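Side-chain contact in peptide methionine sulfoxide reductase MsrA (Treponema denticola ATCC 35405, PDB 5FA9), which probably repairs oxidised proteins by reducing methionine sulfoxide back to methionine, as a fusion of MsrA and MsrB reductase units: residues S186-K191 and D212-K217. The protein carries 2 engineered substitutions. Numbering follows the deposited sequence.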
ATOM      1  N   SER B 186     -20.100 -34.409  10.488  1.00 47.55           N
ATOM      2  CA  SER B 186     -19.964 -33.784  11.799  1.00 52.99           C
ATOM      3  C   SER B 186     -19.304 -32.411  11.711  1.00 52.73           C
ATOM      4  O   SER B 186     -19.789 -31.444  12.295  1.00 46.18           O
ATOM      5  CB  SER B 186     -19.164 -34.687  12.739  1.00 52.29           C
ATOM      6  OG  SER B 186     -19.972 -35.734  13.248  1.00 65.65           O
ATOM      7  N   VAL B 187     -18.196 -32.334  10.984  1.00 48.67           N
ATOM      8  CA  VAL B 187     -17.464 -31.080  10.841  1.00 39.86           C
ATOM      9  C   VAL B 187     -18.282 -30.019  10.108  1.00 44.80           C
ATOM     10  O   VAL B 187     -18.420 -28.892  10.582  1.00 43.83           O
ATOM     11  CB  VAL B 187     -16.129 -31.293  10.095  1.00 45.77           C
ATOM     12  CG1 VAL B 187     -15.565 -29.964   9.616  1.00 41.19           C
ATOM     13  CG2 VAL B 187     -15.129 -32.016  10.987  1.00 33.47           C
ATOM     14  N   THR B 188     -18.836 -30.390   8.959  1.00 40.07           N
ATOM     15  CA  THR B 188     -19.496 -29.428   8.084  1.00 46.11           C
ATOM     16  C   THR B 188     -20.912 -29.065   8.527  1.00 48.94           C
ATOM     17  O   THR B 188     -21.339 -27.921   8.370  1.00 52.47           O
ATOM     18  CB  THR B 188     -19.560 -29.951   6.635  1.00 46.46           C
ATOM     19  OG1 THR B 188     -20.258 -31.202   6.606  1.00 51.27           O
ATOM     20  CG2 THR B 188     -18.157 -30.145   6.078  1.00 45.85           C
ATOM     21  N   GLN B 189     -21.639 -30.031   9.081  1.00 46.51           N
ATOM     22  CA  GLN B 189     -23.046 -29.816   9.409  1.00 49.94           C
ATOM     23  C   GLN B 189     -23.302 -29.644  10.905  1.00 46.87           C
ATOM     24  O   GLN B 189     -24.366 -29.170  11.304  1.00 49.68           O
ATOM     25  CB  GLN B 189     -23.893 -30.972   8.874  1.00 55.68           C
ATOM     26  CG  GLN B 189     -23.706 -31.243   7.390  1.00 50.98           C
ATOM     27  CD  GLN B 189     -23.908 -30.003   6.542  1.00 55.22           C
ATOM     28  OE1 GLN B 189     -24.960 -29.368   6.591  1.00 49.37           O
ATOM     29  NE2 GLN B 189     -22.895 -29.652   5.758  1.00 53.72           N
ATOM     30  N   GLU B 190     -22.334 -30.027  11.731  1.00 43.94           N
ATOM     31  CA  GLU B 190     -22.506 -29.945  13.179  1.00 41.66           C
ATOM     32  C   GLU B 190     -21.387 -29.148  13.846  1.00 51.62           C
ATOM     33  O   GLU B 190     -21.222 -29.204  15.063  1.00 41.95           O
ATOM     34  CB  GLU B 190     -22.576 -31.350  13.784  1.00 40.24           C
ATOM     35  CG  GLU B 190     -23.705 -32.207  13.236  1.00 47.58           C
ATOM     36  CD  GLU B 190     -23.629 -33.644  13.711  1.00 44.83           C
ATOM     37  OE1 GLU B 190     -22.592 -34.023  14.294  1.00 50.89           O
ATOM     38  OE2 GLU B 190     -24.605 -34.395  13.502  1.00 49.71           O
ATOM     39  N   LYS B 191     -20.624 -28.418  13.035  1.00 51.45           N
ATOM     40  CA  LYS B 191     -19.537 -27.559  13.512  1.00 45.25           C
ATOM     41  C   LYS B 191     -18.502 -28.298  14.358  1.00 44.33           C
ATOM     42  O   LYS B 191     -17.851 -27.694  15.212  1.00 52.21           O
ATOM     43  CB  LYS B 191     -20.096 -26.386  14.324  1.00 45.84           C
ATOM     44  CG  LYS B 191     -21.205 -25.607  13.645  1.00 50.58           C
ATOM     45  CD  LYS B 191     -21.613 -24.414  14.495  1.00 52.28           C
ATOM     46  CE  LYS B 191     -23.038 -23.979  14.202  1.00 68.04           C
ATOM     47  NZ  LYS B 191     -23.576 -23.111  15.286  1.00 76.56           N
ATOM     48  N   ASP B 212     -14.899 -27.244  -1.494  1.00 41.94           N
ATOM     49  CA  ASP B 212     -15.944 -27.563  -0.526  1.00 39.93           C
ATOM     50  C   ASP B 212     -16.444 -28.982  -0.769  1.00 46.82           C
ATOM     51  O   ASP B 212     -16.937 -29.299  -1.852  1.00 48.95           O
ATOM     52  CB  ASP B 212     -17.097 -26.557  -0.623  1.00 47.83           C
ATOM     53  CG  ASP B 212     -18.064 -26.648   0.552  1.00 54.59           C
ATOM     54  OD1 ASP B 212     -18.110 -27.699   1.227  1.00 46.80           O
ATOM     55  OD2 ASP B 212     -18.789 -25.661   0.797  1.00 54.37           O
ATOM     56  N   ILE B 213     -16.328 -29.829   0.248  1.00 43.28           N
ATOM     57  CA  ILE B 213     -16.687 -31.236   0.119  1.00 45.53           C
ATOM     58  C   ILE B 213     -18.196 -31.436  -0.043  1.00 47.23           C
ATOM     59  O   ILE B 213     -18.649 -32.519  -0.416  1.00 50.56           O
ATOM     60  CB  ILE B 213     -16.187 -32.046   1.339  1.00 46.71           C
ATOM     61  CG1 ILE B 213     -16.069 -33.533   0.993  1.00 47.63           C
ATOM     62  CG2 ILE B 213     -17.084 -31.815   2.548  1.00 38.96           C
ATOM     63  CD1 ILE B 213     -15.139 -34.295   1.908  1.00 62.38           C
ATOM     64  N   THR B 214     -18.973 -30.389   0.223  1.00 50.44           N
ATOM     65  CA  THR B 214     -20.427 -30.486   0.144  1.00 54.46           C
ATOM     66  C   THR B 214     -21.013 -29.859  -1.121  1.00 52.13           C
ATOM     67  O   THR B 214     -22.113 -30.218  -1.539  1.00 60.96           O
ATOM     68  CB  THR B 214     -21.098 -29.825   1.365  1.00 54.43           C
ATOM     69  OG1 THR B 214     -20.869 -28.411   1.337  1.00 55.41           O
ATOM     70  CG2 THR B 214     -20.544 -30.404   2.659  1.00 55.29           C
ATOM     71  N   THR B 215     -20.285 -28.926  -1.729  1.00 53.02           N
ATOM     72  CA  THR B 215     -20.809 -28.204  -2.888  1.00 50.51           C
ATOM     73  C   THR B 215     -19.894 -28.280  -4.107  1.00 45.62           C
ATOM     74  O   THR B 215     -20.355 -28.174  -5.243  1.00 50.57           O
ATOM     75  CB  THR B 215     -21.053 -26.717  -2.560  1.00 54.62           C
ATOM     76  OG1 THR B 215     -19.800 -26.062  -2.330  1.00 54.20           O
ATOM     77  CG2 THR B 215     -21.931 -26.577  -1.329  1.00 50.57           C
ATOM     78  N   GLY B 216     -18.599 -28.460  -3.872  1.00 43.49           N
ATOM     79  CA  GLY B 216     -17.643 -28.537  -4.960  1.00 47.14           C
ATOM     80  C   GLY B 216     -17.045 -27.195  -5.344  1.00 45.66           C
ATOM     81  O   GLY B 216     -16.276 -27.104  -6.300  1.00 51.42           O
ATOM     82  N   LYS B 217     -17.413 -26.148  -4.612  1.00 46.81           N
ATOM     83  CA  LYS B 217     -16.882 -24.811  -4.864  1.00 47.89           C
ATOM     84  C   LYS B 217     -15.492 -24.637  -4.253  1.00 40.92           C
ATOM     85  O   LYS B 217     -15.278 -24.979  -3.090  1.00 39.80           O
ATOM     86  CB  LYS B 217     -17.837 -23.748  -4.316  1.00 41.83           C
ATOM     87  CG  LYS B 217     -17.369 -22.317  -4.527  1.00 44.25           C
ATOM     88  CD  LYS B 217     -18.452 -21.324  -4.143  1.00 39.71           C
ATOM     89  CE  LYS B 217     -17.894 -19.917  -4.015  1.00 42.97           C
ATOM     90  NZ  LYS B 217     -18.939 -18.945  -3.586  1.00 49.66           N
TER
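Thr188, on the helix 182-190, and Thr214, in the Asx turn that Asp212 opens at the end of strand 208-212, reach toward each other tip to tip within the SelR (MsrB) part of the chain. No hydrogen bond or salt bridge spans the two segments, which bury just 101 Å² between them, so the contact is van der Waals packing, in which methyls meet each other and the polar atoms Thr188 OG1 and Gln189 NE2 also lie against the Thr214 methyl. Thr214 CG2 is its centre: it lies 4.0 Å from Thr188 OG1 and 4.2 Å from Thr188 CG2. Ile213 approaches the same threonine at about a right angle, its CG2 4.0 Å from Thr188 CG2.

The side chains of Gln189 and Thr214 approach each other from opposite directions. A bend about the CB-CG bond (chi2 -53°) carries the amide toward Thr188 and brings NE2 to 4.0 Å from Thr214 CG2. The amide is steadied there by a bond from NE2 to Thr188 OG1 (3.2 Å), nearly in the amide plane; that hydroxyl also bonds to Gln184 O, one turn earlier. Leu176 of helix 173-179 touches both Gln189 and Thr214, joining a second helix to the packing.

With chi1 at 67°, Thr214 turns its hydroxyl back to its own turn while CG2 faces the helix. Thr214 N and OG1 both approach Asp212 OD1 from one face of the carboxylate, well above its plane, at 3.0 Å and 2.9 Å respectively.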